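PDB 2EAB: alpha-fucosidase from Bifidobacterium bifidum, which probably releases alpha-1,2-linked L-fucose from glycans by hydrolysis, this chain being the catalytic portion of a longer, probably membrane-anchored protein. Local coordinates for residues 356-361 / 370-375; 445-450 / 485-490; 481-486 / 491-496. All coordinates share one frame; numbering follows the deposited sequence.

How the contacts relate
All three contacts fall within the family 95 catalytic region, yet they form two separate neighbourhoods. Contacts 2 and 3 are neighbours, their centres about 9 Å apart: they share Thr485 and Glu486, and Asn487 of contact 2 packs against Trp492 and Thr493 of contact 3. Contact 1 precedes both along the chain and stands alone, its centre about 36 Å from that of contact 2 and about 39 Å from that of contact 3, on the opposite side of the chain's centre from contact 3. Contact 2 is near the calcium region, the Tyr447 side chain being about 9 Å from the bound calcium ion and about 4 Å from the side chain of Leu393, a residue of that site.

Contact 1. Residues 356-361 / 370-375; sequences KAYQRG and ELETLV
Tyr358 and Leu371 form the apolar half of a small, fully buried interface between helix 351-360 and helix 365-386, and Glu372 supplies the polar half. Methyl CD2 of Leu371 sits over one face of the Tyr358 ring, 3.9 Å from the ring centroid and 30° off the normal, a CH-pi contact. The methyl is displaced toward the root of the ring, as the 3.5 Å approach of Leu371 CD2 to Tyr358 CG attests. With CG of Tyr358 swung anti to the backbone N (chi1 -162°), the ring extends from its own helix to the next, carrying the phenol past Leu371 as far as Glu372. There Tyr358 OH donates to Glu372 OE2 at 2.7 Å. The acceptor uses its anti lone pair and lies at the ring edge, in the ring plane, while the carboxylate itself stands almost perpendicular to the ring, the planes 86° apart. This carboxylate is buried but well supplied: Tyr742 also hydrogen-bonds OE2, and OE1 has a salt bridge to Arg369 and a hydrogen bond from Trp809. So many donors should hold the group in one orientation, and they would probably favour its ionised form. Helix 738-751 adds Glu746, Leu749 and Lys750 against Tyr358. The outer side of helix 351-360 is quite different. Lys356 and Arg360 are exposed and do not meet the second segment, and the likewise exposed Gln359 bonds instead to the backbone of Lys750. Gly361, with positive phi, ends the helix in a Schellman motif. Two consecutive helices joined by a short loop, Tyr358 bridging them while Leu371 also packs on Leu354 and Leu355, suit the catalytic region of a family whose catalytic domain is an (alpha/alpha)6 barrel.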
ATOM      1  N   LYS A 356       4.572 -19.670 -16.089  1.00 10.56           N
ATOM      2  CA  LYS A 356       3.868 -20.417 -17.126  1.00 11.24           C
ATOM      3  C   LYS A 356       3.505 -21.828 -16.656  1.00 11.03           C
ATOM      4  O   LYS A 356       2.385 -22.282 -16.873  1.00 11.36           O
ATOM      5  CB  LYS A 356       4.699 -20.469 -18.409  1.00 11.72           C
ATOM      6  CG  LYS A 356       3.910 -20.877 -19.641  1.00 13.67           C
ATOM      7  CD  LYS A 356       4.724 -20.651 -20.906  1.00 16.94           C
ATOM      8  CE  LYS A 356       3.916 -20.961 -22.153  1.00 18.56           C
ATOM      9  NZ  LYS A 356       4.697 -20.669 -23.389  1.00 20.29           N
ATOM     10  N   ALA A 357       4.450 -22.503 -16.004  1.00 11.22           N
ATOM     11  CA  ALA A 357       4.215 -23.847 -15.471  1.00 11.17           C
ATOM     12  C   ALA A 357       3.130 -23.829 -14.392  1.00 11.11           C
ATOM     13  O   ALA A 357       2.271 -24.708 -14.348  1.00 11.42           O
ATOM     14  CB  ALA A 357       5.506 -24.443 -14.929  1.00 11.33           C
ATOM     15  N   TYR A 358       3.171 -22.816 -13.528  1.00 10.84           N
ATOM     16  CA  TYR A 358       2.160 -22.647 -12.489  1.00 10.79           C
ATOM     17  C   TYR A 358       0.776 -22.478 -13.123  1.00 11.11           C
ATOM     18  O   TYR A 358      -0.189 -23.106 -12.691  1.00 11.40           O
ATOM     19  CB  TYR A 358       2.510 -21.442 -11.620  1.00 10.77           C
ATOM     20  CG  TYR A 358       1.823 -21.379 -10.272  1.00 10.16           C
ATOM     21  CD1 TYR A 358       2.482 -21.801  -9.114  1.00 10.44           C
ATOM     22  CD2 TYR A 358       0.535 -20.861 -10.143  1.00 10.38           C
ATOM     23  CE1 TYR A 358       1.867 -21.720  -7.866  1.00 10.34           C
ATOM     24  CE2 TYR A 358      -0.089 -20.782  -8.905  1.00 10.16           C
ATOM     25  CZ  TYR A 358       0.580 -21.213  -7.774  1.00 10.32           C
ATOM     26  OH  TYR A 358      -0.048 -21.124  -6.554  1.00 10.13           O
ATOM     27  N   GLN A 359       0.698 -21.645 -14.160  1.00 11.53           N
ATOM     28  CA  GLN A 359      -0.556 -21.391 -14.876  1.00 12.08           C
ATOM     29  C   GLN A 359      -1.100 -22.639 -15.571  1.00 12.93           C
ATOM     30  O   GLN A 359      -2.309 -22.859 -15.604  1.00 13.17           O
ATOM     31  CB  GLN A 359      -0.375 -20.269 -15.906  1.00 11.87           C
ATOM     32  CG  GLN A 359      -0.193 -18.888 -15.288  1.00 10.97           C
ATOM     33  CD  GLN A 359       0.252 -17.830 -16.285  1.00 11.70           C
ATOM     34  OE1 GLN A 359       1.001 -18.109 -17.224  1.00 12.06           O
ATOM     35  NE2 GLN A 359      -0.188 -16.595 -16.062  1.00 12.71           N
ATOM     36  N   ARG A 360      -0.194 -23.444 -16.122  1.00 13.69           N
ATOM     37  CA  ARG A 360      -0.575 -24.635 -16.883  1.00 15.17           C
ATOM     38  C   ARG A 360      -0.816 -25.857 -15.996  1.00 15.25           C
ATOM     39  O   ARG A 360      -1.374 -26.862 -16.450  1.00 15.67           O
ATOM     40  CB  ARG A 360       0.474 -24.941 -17.956  1.00 15.15           C
ATOM     41  CG  ARG A 360       0.508 -23.916 -19.084  1.00 16.73           C
ATOM     42  CD  ARG A 360       1.630 -24.183 -20.077  1.00 17.28           C
ATOM     43  NE  ARG A 360       1.456 -25.450 -20.790  1.00 21.59           N
ATOM     44  CZ  ARG A 360       0.745 -25.601 -21.906  1.00 22.91           C
ATOM     45  NH1 ARG A 360       0.122 -24.566 -22.456  1.00 23.83           N
ATOM     46  NH2 ARG A 360       0.655 -26.797 -22.471  1.00 23.86           N
ATOM     47  N   GLY A 361      -0.400 -25.765 -14.736  1.00 15.23           N
ATOM     48  CA  GLY A 361      -0.571 -26.855 -13.780  1.00 15.53           C
ATOM     49  C   GLY A 361       0.495 -27.928 -13.889  1.00 15.61           C
ATOM     50  O   GLY A 361       0.283 -29.062 -13.456  1.00 15.93           O
ATOM     51  N   GLU A 370       8.063 -22.145  -4.767  1.00  9.44           N
ATOM     52  CA  GLU A 370       8.957 -21.090  -5.252  1.00  9.65           C
ATOM     53  C   GLU A 370       8.187 -19.852  -5.709  1.00  9.19           C
ATOM     54  O   GLU A 370       8.505 -18.741  -5.287  1.00  9.10           O
ATOM     55  CB  GLU A 370       9.895 -21.581  -6.360  1.00  9.60           C
ATOM     56  CG  GLU A 370      10.819 -20.468  -6.873  1.00 10.16           C
ATOM     57  CD  GLU A 370      11.837 -20.923  -7.905  1.00 10.39           C
ATOM     58  OE1 GLU A 370      11.913 -22.137  -8.195  1.00 11.91           O
ATOM     59  OE2 GLU A 370      12.562 -20.052  -8.429  1.00 11.24           O
ATOM     60  N   LEU A 371       7.180 -20.038  -6.558  1.00  8.93           N
ATOM     61  CA  LEU A 371       6.417 -18.887  -7.048  1.00  8.93           C
ATOM     62  C   LEU A 371       5.657 -18.189  -5.920  1.00  8.55           C
ATOM     63  O   LEU A 371       5.655 -16.959  -5.831  1.00  8.61           O
ATOM     64  CB  LEU A 371       5.469 -19.270  -8.191  1.00  9.19           C
ATOM     65  CG  LEU A 371       4.835 -18.071  -8.914  1.00  9.70           C
ATOM     66  CD1 LEU A 371       5.889 -17.172  -9.553  1.00 11.07           C
ATOM     67  CD2 LEU A 371       3.819 -18.510  -9.950  1.00 10.00           C
ATOM     68  N   GLU A 372       5.037 -18.972  -5.042  1.00  8.44           N
ATOM     69  CA  GLU A 372       4.277 -18.414  -3.926  1.00  8.27           C
ATOM     70  C   GLU A 372       5.166 -17.604  -2.981  1.00  8.29           C
ATOM     71  O   GLU A 372       4.817 -16.481  -2.596  1.00  8.59           O
ATOM     72  CB  GLU A 372       3.526 -19.528  -3.189  1.00  8.46           C
ATOM     73  CG  GLU A 372       2.414 -20.136  -4.041  1.00  8.72           C
ATOM     74  CD  GLU A 372       2.033 -21.558  -3.661  1.00  9.08           C
ATOM     75  OE1 GLU A 372       2.445 -22.047  -2.582  1.00 10.05           O
ATOM     76  OE2 GLU A 372       1.304 -22.188  -4.460  1.00  9.43           O
ATOM     77  N   THR A 373       6.323 -18.152  -2.621  1.00  8.14           N
ATOM     78  CA  THR A 373       7.232 -17.423  -1.738  1.00  8.53           C
ATOM     79  C   THR A 373       7.928 -16.253  -2.432  1.00  8.45           C
ATOM     80  O   THR A 373       8.210 -15.241  -1.794  1.00  8.35           O
ATOM     81  CB  THR A 373       8.261 -18.341  -1.034  1.00  8.47           C
ATOM     82  OG1 THR A 373       9.051 -19.034  -2.008  1.00  8.64           O
ATOM     83  CG2 THR A 373       7.565 -19.341  -0.117  1.00  9.21           C
ATOM     84  N   LEU A 374       8.192 -16.372  -3.732  1.00  8.52           N
ATOM     85  CA  LEU A 374       8.757 -15.247  -4.473  1.00  8.75           C
ATOM     86  C   LEU A 374       7.801 -14.067  -4.528  1.00  8.22           C
ATOM     87  O   LEU A 374       8.211 -12.933  -4.292  1.00  8.06           O
ATOM     88  CB  LEU A 374       9.161 -15.647  -5.892  1.00  9.66           C
ATOM     89  CG  LEU A 374      10.499 -16.355  -6.102  1.00 11.83           C
ATOM     90  CD1 LEU A 374      10.661 -16.718  -7.573  1.00 13.45           C
ATOM     91  CD2 LEU A 374      11.681 -15.514  -5.616  1.00 14.19           C
ATOM     92  N   VAL A 375       6.538 -14.334  -4.842  1.00  7.71           N
ATOM     93  CA  VAL A 375       5.535 -13.264  -4.874  1.00  7.70           C
ATOM     94  C   VAL A 375       5.400 -12.626  -3.485  1.00  7.44           C
ATOM     95  O   VAL A 375       5.358 -11.399  -3.363  1.00  7.46           O
ATOM     96  CB  VAL A 375       4.178 -13.758  -5.418  1.00  7.83           C
ATOM     97  CG1 VAL A 375       3.103 -12.681  -5.264  1.00  8.38           C
ATOM     98  CG2 VAL A 375       4.324 -14.172  -6.883  1.00  8.63           C
TER

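Contact 2. Residues 445-450 / 485-490; sequences IEYVEG and TENTAY. With EDO (1,2-ethanediol), chain H.
Tyr447, reaching out from helix 442-450, meets the second segment with the hydroxyl end of its ring, touching Asn487 and Thr488. The approach to that meeting begins at Thr485, whose backbone pairs with Met421. Glu486 follows, its carboxylate held by Gln133. At Asn487 the CB points toward the helix and comes within 3.2 Å of Tyr447 OH, a snug approach of carbon to oxygen. The amide end bends back along its own chain, ND2 giving weak hydrogen bonds to Thr485 O and His484 O. Residues 486-487 pair antiparallel with strand 419-420, so this is a two-strand ribbon beside a helix of the family 95 catalytic domain; Phe419 of the partner strand meets the Tyr447 ring, as does Pro394, the neighbour of the calcium-site residue Leu393. Thr488 supplies the one hydrogen bond across the contact: Tyr447 OH donates to Thr488 O at 2.8 Å. The C=O...donor angle is 132° and the hydroxyl is tilted 29° from the carbonyl plane, while the acceptor lies in the ring plane at the ring edge. Having CG anti to the backbone N (chi1 -174°) sends the phenol outward from the helix to this carbonyl. A phenylalanine in place of Tyr447 would probably leave the buried Thr488 O without its donor from the helix. Thr488 OG1 then accepts from Tyr490 N at 3.0 Å, an ST turn. Ala489 puts its CB over a face of the Tyr490 ring, and Tyr490 OH is bonded to Trp80 O. At the end of the helix segment, O1 of a 1,2-ethanediol, probably from the crystallisation liquor, donates to Gly450 O at 2.8 Å.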
ATOM      1  N   ILE A 445       2.197   8.161   7.108  1.00  6.12           N
ATOM      2  CA  ILE A 445       1.796   8.975   8.249  1.00  6.56           C
ATOM      3  C   ILE A 445       1.923  10.458   7.901  1.00  6.02           C
ATOM      4  O   ILE A 445       0.999  11.238   8.138  1.00  6.00           O
ATOM      5  CB  ILE A 445       2.602   8.645   9.528  1.00  6.40           C
ATOM      6  CG1 ILE A 445       2.537   7.144   9.833  1.00  7.09           C
ATOM      7  CG2 ILE A 445       2.080   9.460  10.713  1.00  7.06           C
ATOM      8  CD1 ILE A 445       3.406   6.704  10.993  1.00  8.02           C
ATOM      9  N   GLU A 446       3.062  10.834   7.325  1.00  6.36           N
ATOM     10  CA  GLU A 446       3.260  12.212   6.893  1.00  6.84           C
ATOM     11  C   GLU A 446       2.244  12.647   5.831  1.00  6.06           C
ATOM     12  O   GLU A 446       1.776  13.782   5.845  1.00  5.99           O
ATOM     13  CB  GLU A 446       4.687  12.440   6.398  1.00  6.80           C
ATOM     14  CG  GLU A 446       4.956  13.920   6.122  1.00  8.89           C
ATOM     15  CD  GLU A 446       6.331  14.226   5.564  1.00  9.41           C
ATOM     16  OE1 GLU A 446       7.237  13.376   5.648  1.00 11.92           O
ATOM     17  OE2 GLU A 446       6.502  15.344   5.030  1.00 12.14           O
ATOM     18  N   TYR A 447       1.886  11.734   4.933  1.00  5.65           N
ATOM     19  CA  TYR A 447       0.897  12.029   3.895  1.00  5.88           C
ATOM     20  C   TYR A 447      -0.472  12.334   4.499  1.00  5.48           C
ATOM     21  O   TYR A 447      -1.152  13.269   4.079  1.00  5.61           O
ATOM     22  CB  TYR A 447       0.793  10.858   2.918  1.00  5.86           C
ATOM     23  CG  TYR A 447      -0.105  11.147   1.740  1.00  5.78           C
ATOM     24  CD1 TYR A 447       0.355  11.907   0.665  1.00  5.52           C
ATOM     25  CD2 TYR A 447      -1.417  10.676   1.708  1.00  5.98           C
ATOM     26  CE1 TYR A 447      -0.462  12.188  -0.417  1.00  5.39           C
ATOM     27  CE2 TYR A 447      -2.248  10.960   0.631  1.00  5.79           C
ATOM     28  CZ  TYR A 447      -1.762  11.710  -0.429  1.00  5.50           C
ATOM     29  OH  TYR A 447      -2.601  11.986  -1.487  1.00  6.19           O
ATOM     30  N   VAL A 448      -0.874  11.536   5.484  1.00  5.65           N
ATOM     31  CA  VAL A 448      -2.175  11.721   6.110  1.00  5.62           C
ATOM     32  C   VAL A 448      -2.162  13.013   6.935  1.00  5.85           C
ATOM     33  O   VAL A 448      -3.114  13.788   6.885  1.00  6.02           O
ATOM     34  CB  VAL A 448      -2.593  10.472   6.919  1.00  5.73           C
ATOM     35  CG1 VAL A 448      -3.907  10.722   7.656  1.00  6.55           C
ATOM     36  CG2 VAL A 448      -2.744   9.276   5.978  1.00  6.24           C
ATOM     37  N   GLU A 449      -1.062  13.275   7.647  1.00  5.88           N
ATOM     38  CA  GLU A 449      -0.878  14.586   8.287  1.00  6.06           C
ATOM     39  C   GLU A 449      -0.985  15.702   7.248  1.00  5.87           C
ATOM     40  O   GLU A 449      -1.571  16.754   7.514  1.00  6.16           O
ATOM     41  CB  GLU A 449       0.453  14.662   9.036  1.00  5.98           C
ATOM     42  CG  GLU A 449       0.481  13.770  10.265  1.00  6.47           C
ATOM     43  CD  GLU A 449       1.852  13.634  10.905  1.00  6.98           C
ATOM     44  OE1 GLU A 449       2.876  13.673  10.191  1.00  8.86           O
ATOM     45  OE2 GLU A 449       1.899  13.438  12.143  1.00  8.77           O
ATOM     46  N   GLY A 450      -0.448  15.441   6.059  1.00  6.07           N
ATOM     47  CA  GLY A 450      -0.496  16.378   4.941  1.00  6.28           C
ATOM     48  C   GLY A 450      -1.889  16.651   4.397  1.00  6.21           C
ATOM     49  O   GLY A 450      -2.103  17.650   3.711  1.00  6.70           O
ATOM     50  N   THR A 485     -11.705   9.775  -2.427  1.00  5.40           N
ATOM     51  CA  THR A 485     -10.982   8.664  -3.051  1.00  5.88           C
ATOM     52  C   THR A 485      -9.720   9.123  -3.783  1.00  5.59           C
ATOM     53  O   THR A 485      -8.609   8.699  -3.462  1.00  5.59           O
ATOM     54  CB  THR A 485     -11.885   7.846  -4.007  1.00  6.14           C
ATOM     55  OG1 THR A 485     -12.907   7.184  -3.251  1.00  6.81           O
ATOM     56  CG2 THR A 485     -11.076   6.799  -4.752  1.00  6.41           C
ATOM     57  N   GLU A 486      -9.902   9.969  -4.791  1.00  5.37           N
ATOM     58  CA  GLU A 486      -8.792  10.373  -5.641  1.00  5.51           C
ATOM     59  C   GLU A 486      -8.007  11.489  -4.979  1.00  5.62           C
ATOM     60  O   GLU A 486      -8.521  12.590  -4.796  1.00  5.59           O
ATOM     61  CB  GLU A 486      -9.292  10.833  -7.006  1.00  6.01           C
ATOM     62  CG  GLU A 486     -10.052   9.779  -7.776  1.00  6.38           C
ATOM     63  CD  GLU A 486     -10.278  10.191  -9.208  1.00  7.21           C
ATOM     64  OE1 GLU A 486     -10.485  11.400  -9.463  1.00  7.09           O
ATOM     65  OE2 GLU A 486     -10.252   9.303 -10.089  1.00  8.06           O
ATOM     66  N   ASN A 487      -6.761  11.182  -4.631  1.00  5.33           N
ATOM     67  CA  ASN A 487      -5.859  12.111  -3.976  1.00  5.30           C
ATOM     68  C   ASN A 487      -4.569  12.251  -4.770  1.00  5.15           C
ATOM     69  O   ASN A 487      -4.293  11.459  -5.680  1.00  5.62           O
ATOM     70  CB  ASN A 487      -5.618  11.664  -2.534  1.00  5.67           C
ATOM     71  CG  ASN A 487      -6.759  12.057  -1.623  1.00  5.49           C
ATOM     72  OD1 ASN A 487      -6.774  13.164  -1.086  1.00  6.45           O
ATOM     73  ND2 ASN A 487      -7.740  11.174  -1.472  1.00  6.11           N
ATOM     74  N   THR A 488      -3.800  13.288  -4.454  1.00  5.13           N
ATOM     75  CA  THR A 488      -2.624  13.626  -5.251  1.00  5.39           C
ATOM     76  C   THR A 488      -1.484  14.078  -4.340  1.00  5.41           C
ATOM     77  O   THR A 488      -1.573  13.976  -3.116  1.00  5.48           O
ATOM     78  CB  THR A 488      -2.926  14.760  -6.255  1.00  5.53           C
ATOM     79  OG1 THR A 488      -3.099  15.980  -5.530  1.00  5.14           O
ATOM     80  CG2 THR A 488      -4.155  14.460  -7.107  1.00  5.84           C
ATOM     81  N   ALA A 489      -0.426  14.608  -4.943  1.00  5.36           N
ATOM     82  CA  ALA A 489       0.677  15.211  -4.202  1.00  5.62           C
ATOM     83  C   ALA A 489       0.336  16.602  -3.644  1.00  5.57           C
ATOM     84  O   ALA A 489       1.132  17.172  -2.893  1.00  5.81           O
ATOM     85  CB  ALA A 489       1.915  15.286  -5.087  1.00  6.22           C
ATOM     86  N   TYR A 490      -0.827  17.148  -4.006  1.00  5.39           N
ATOM     87  CA  TYR A 490      -1.112  18.573  -3.802  1.00  5.37           C
ATOM     88  C   TYR A 490      -2.410  18.883  -3.055  1.00  5.70           C
ATOM     89  O   TYR A 490      -3.057  19.911  -3.307  1.00  5.49           O
ATOM     90  CB  TYR A 490      -1.109  19.303  -5.147  1.00  5.45           C
ATOM     91  CG  TYR A 490       0.174  19.178  -5.928  1.00  5.18           C
ATOM     92  CD1 TYR A 490       1.351  19.752  -5.458  1.00  5.75           C
ATOM     93  CD2 TYR A 490       0.210  18.508  -7.150  1.00  6.16           C
ATOM     94  CE1 TYR A 490       2.528  19.657  -6.173  1.00  5.71           C
ATOM     95  CE2 TYR A 490       1.391  18.396  -7.874  1.00  5.65           C
ATOM     96  CZ  TYR A 490       2.547  18.982  -7.380  1.00  5.88           C
ATOM     97  OH  TYR A 490       3.733  18.894  -8.076  1.00  6.11           O
TER
HETATM   98  C1  EDO H4810       0.707  19.622   3.511  1.00 41.88           C
HETATM   99  O1  EDO H4810      -0.523  19.882   4.213  1.00 37.75           O
HETATM  100  C2  EDO H4810       1.979  20.046   4.339  1.00 42.08           C
HETATM  101  O2  EDO H4810       1.766  21.380   4.781  1.00 37.35           O

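Contact 3. Residues 481-486 / 491-496; sequences YMAHTE and GWTAPG
His484 and Pro495 lie side by side and point the same way, the proline acting as a lid over one face of the imidazole. CB of Pro495 is 3.7 Å from the His484 ring centroid and only 4° off the normal, a CH-pi contact almost exactly over the centre. The edge of the same ring is used differently: His484 ND1 donates to Thr493 O at 3.3 Å, long but nearly straight at 175°, with the acceptor 3° out of the ring plane. Face and edge together should restrict how the imidazole can turn, and Trp503 meets the ring too. Thr493 O also receives a CA-H...O contact from Ala483 CA, at 3.3 Å. Alongside, CB of Ala483 packs on CB and CG2 of Thr493, whose hydroxyl turns to Thr458. Trp492, the centre of an inverse gamma turn, presents its indole edge to Glu486, Trp492 CD1 lying 3.3 Å from Glu486 O. In the plane of that indole a water joins the two side chains, accepting from Trp492 NE1 and donating to Glu486 OE1 at 2.8 Å, while Gln133 holds the same carboxylate oxygen. A second water accepts from His484 N at 2.9 Å near the carbonyls of Trp492 and Ala494, and a third lies between Glu486 O and Ala494 O. These two segments, which lead into and follow strand 486-487, share no direct backbone N-H...O bond with each other; their polar links run through the His484 ND1 proton and bridging waters, with Pro495 on His484 and Ala483 on Thr493 adding apolar packing.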
ATOM      1  N   TYR A 481     -10.951  17.462   9.067  1.00  6.14           N
ATOM      2  CA  TYR A 481     -10.390  17.438   7.727  1.00  6.13           C
ATOM      3  C   TYR A 481     -11.080  16.326   6.944  1.00  6.24           C
ATOM      4  O   TYR A 481     -11.293  15.224   7.454  1.00  6.53           O
ATOM      5  CB  TYR A 481      -8.855  17.284   7.757  1.00  6.29           C
ATOM      6  CG  TYR A 481      -8.355  16.119   8.585  1.00  5.83           C
ATOM      7  CD1 TYR A 481      -7.912  14.953   7.975  1.00  6.06           C
ATOM      8  CD2 TYR A 481      -8.335  16.183   9.981  1.00  6.38           C
ATOM      9  CE1 TYR A 481      -7.462  13.879   8.729  1.00  6.20           C
ATOM     10  CE2 TYR A 481      -7.895  15.116  10.747  1.00  6.35           C
ATOM     11  CZ  TYR A 481      -7.462  13.965  10.114  1.00  6.14           C
ATOM     12  OH  TYR A 481      -7.022  12.896  10.859  1.00  6.34           O
ATOM     13  N   MET A 482     -11.454  16.651   5.715  1.00  5.84           N
ATOM     14  CA  MET A 482     -12.208  15.755   4.865  1.00  5.96           C
ATOM     15  C   MET A 482     -11.426  15.523   3.578  1.00  5.86           C
ATOM     16  O   MET A 482     -10.871  16.458   3.004  1.00  6.00           O
ATOM     17  CB  MET A 482     -13.574  16.376   4.557  1.00  6.14           C
ATOM     18  CG  MET A 482     -14.476  15.509   3.703  1.00  6.84           C
ATOM     19  SD  MET A 482     -15.975  16.379   3.209  1.00  6.59           S
ATOM     20  CE  MET A 482     -17.250  15.483   4.103  1.00  6.95           C
ATOM     21  N   ALA A 483     -11.377  14.264   3.146  1.00  5.61           N
ATOM     22  CA  ALA A 483     -10.797  13.894   1.859  1.00  5.49           C
ATOM     23  C   ALA A 483     -11.548  12.679   1.344  1.00  5.59           C
ATOM     24  O   ALA A 483     -12.279  12.022   2.093  1.00  5.93           O
ATOM     25  CB  ALA A 483      -9.309  13.615   1.974  1.00  5.46           C
ATOM     26  N   HIS A 484     -11.346  12.372   0.067  1.00  5.08           N
ATOM     27  CA  HIS A 484     -12.162  11.387  -0.613  1.00  5.39           C
ATOM     28  C   HIS A 484     -11.297  10.299  -1.270  1.00  5.68           C
ATOM     29  O   HIS A 484     -10.288   9.899  -0.690  1.00  5.95           O
ATOM     30  CB  HIS A 484     -13.119  12.135  -1.539  1.00  5.43           C
ATOM     31  CG  HIS A 484     -14.166  12.891  -0.790  1.00  5.61           C
ATOM     32  ND1 HIS A 484     -14.010  14.182  -0.321  1.00  7.37           N
ATOM     33  CD2 HIS A 484     -15.386  12.487  -0.376  1.00  4.36           C
ATOM     34  CE1 HIS A 484     -15.107  14.542   0.329  1.00  4.09           C
ATOM     35  NE2 HIS A 484     -15.956  13.530   0.302  1.00  6.90           N
ATOM     36  N   THR A 485     -11.705   9.775  -2.427  1.00  5.40           N
ATOM     37  CA  THR A 485     -10.982   8.664  -3.051  1.00  5.88           C
ATOM     38  C   THR A 485      -9.720   9.123  -3.783  1.00  5.59           C
ATOM     39  O   THR A 485      -8.609   8.699  -3.462  1.00  5.59           O
ATOM     40  CB  THR A 485     -11.885   7.846  -4.007  1.00  6.14           C
ATOM     41  OG1 THR A 485     -12.907   7.184  -3.251  1.00  6.81           O
ATOM     42  CG2 THR A 485     -11.076   6.799  -4.752  1.00  6.41           C
ATOM     43  N   GLU A 486      -9.902   9.969  -4.791  1.00  5.37           N
ATOM     44  CA  GLU A 486      -8.792  10.373  -5.641  1.00  5.51           C
ATOM     45  C   GLU A 486      -8.007  11.489  -4.979  1.00  5.62           C
ATOM     46  O   GLU A 486      -8.521  12.590  -4.796  1.00  5.59           O
ATOM     47  CB  GLU A 486      -9.292  10.833  -7.006  1.00  6.01           C
ATOM     48  CG  GLU A 486     -10.052   9.779  -7.776  1.00  6.38           C
ATOM     49  CD  GLU A 486     -10.278  10.191  -9.208  1.00  7.21           C
ATOM     50  OE1 GLU A 486     -10.485  11.400  -9.463  1.00  7.09           O
ATOM     51  OE2 GLU A 486     -10.252   9.303 -10.089  1.00  8.06           O
ATOM     52  N   GLY A 491      -2.797  18.024  -2.117  1.00  5.31           N
ATOM     53  CA  GLY A 491      -3.971  18.325  -1.303  1.00  5.83           C
ATOM     54  C   GLY A 491      -5.272  18.409  -2.088  1.00  5.22           C
ATOM     55  O   GLY A 491      -6.113  19.273  -1.816  1.00  5.61           O
ATOM     56  N   TRP A 492      -5.430  17.499  -3.053  1.00  5.35           N
ATOM     57  CA  TRP A 492      -6.662  17.331  -3.829  1.00  5.34           C
ATOM     58  C   TRP A 492      -7.648  16.519  -2.984  1.00  4.98           C
ATOM     59  O   TRP A 492      -7.896  15.328  -3.227  1.00  5.53           O
ATOM     60  CB  TRP A 492      -6.328  16.612  -5.128  1.00  5.50           C
ATOM     61  CG  TRP A 492      -7.410  16.524  -6.160  1.00  5.17           C
ATOM     62  CD1 TRP A 492      -8.149  15.421  -6.482  1.00  5.16           C
ATOM     63  CD2 TRP A 492      -7.828  17.561  -7.055  1.00  5.52           C
ATOM     64  NE1 TRP A 492      -9.019  15.712  -7.511  1.00  5.53           N
ATOM     65  CE2 TRP A 492      -8.834  17.017  -7.884  1.00  5.36           C
ATOM     66  CE3 TRP A 492      -7.456  18.899  -7.229  1.00  5.68           C
ATOM     67  CZ2 TRP A 492      -9.463  17.763  -8.877  1.00  5.70           C
ATOM     68  CZ3 TRP A 492      -8.080  19.637  -8.222  1.00  5.73           C
ATOM     69  CH2 TRP A 492      -9.077  19.069  -9.028  1.00  6.14           C
ATOM     70  N   THR A 493      -8.203  17.188  -1.978  1.00  5.21           N
ATOM     71  CA  THR A 493      -9.032  16.543  -0.969  1.00  5.51           C
ATOM     72  C   THR A 493     -10.516  16.705  -1.257  1.00  5.57           C
ATOM     73  O   THR A 493     -11.349  16.108  -0.575  1.00  5.66           O
ATOM     74  CB  THR A 493      -8.710  17.052   0.454  1.00  5.73           C
ATOM     75  OG1 THR A 493      -8.825  18.479   0.495  1.00  5.86           O
ATOM     76  CG2 THR A 493      -7.287  16.682   0.829  1.00  5.79           C
ATOM     77  N   ALA A 494     -10.850  17.493  -2.278  1.00  5.52           N
ATOM     78  CA  ALA A 494     -12.238  17.595  -2.714  1.00  5.47           C
ATOM     79  C   ALA A 494     -12.766  16.243  -3.173  1.00  5.39           C
ATOM     80  O   ALA A 494     -11.996  15.379  -3.593  1.00  5.03           O
ATOM     81  CB  ALA A 494     -12.360  18.586  -3.844  1.00  5.94           C
ATOM     82  N   PRO A 495     -14.094  16.072  -3.139  1.00  5.29           N
ATOM     83  CA  PRO A 495     -14.675  14.921  -3.812  1.00  5.90           C
ATOM     84  C   PRO A 495     -14.560  15.109  -5.326  1.00  5.92           C
ATOM     85  O   PRO A 495     -14.400  16.238  -5.817  1.00  6.18           O
ATOM     86  CB  PRO A 495     -16.136  14.961  -3.368  1.00  6.29           C
ATOM     87  CG  PRO A 495     -16.399  16.403  -3.110  1.00  6.18           C
ATOM     88  CD  PRO A 495     -15.119  16.954  -2.555  1.00  5.66           C
ATOM     89  N   GLY A 496     -14.659  14.003  -6.059  1.00  6.16           N
ATOM     90  CA  GLY A 496     -14.547  14.027  -7.507  1.00  6.33           C
ATOM     91  C   GLY A 496     -15.805  14.501  -8.212  1.00  6.16           C
ATOM     92  O   GLY A 496     -16.816  14.830  -7.585  1.00  5.97           O
TER
HETATM   93  O   HOH W   1     -10.136  13.591  -2.248  1.00  5.59           O
HETATM   94  O   HOH W   2     -11.117  13.535  -5.466  1.00  5.96           O
HETATM   95  O   HOH W   3     -11.132  13.807  -8.248  1.00  6.95           O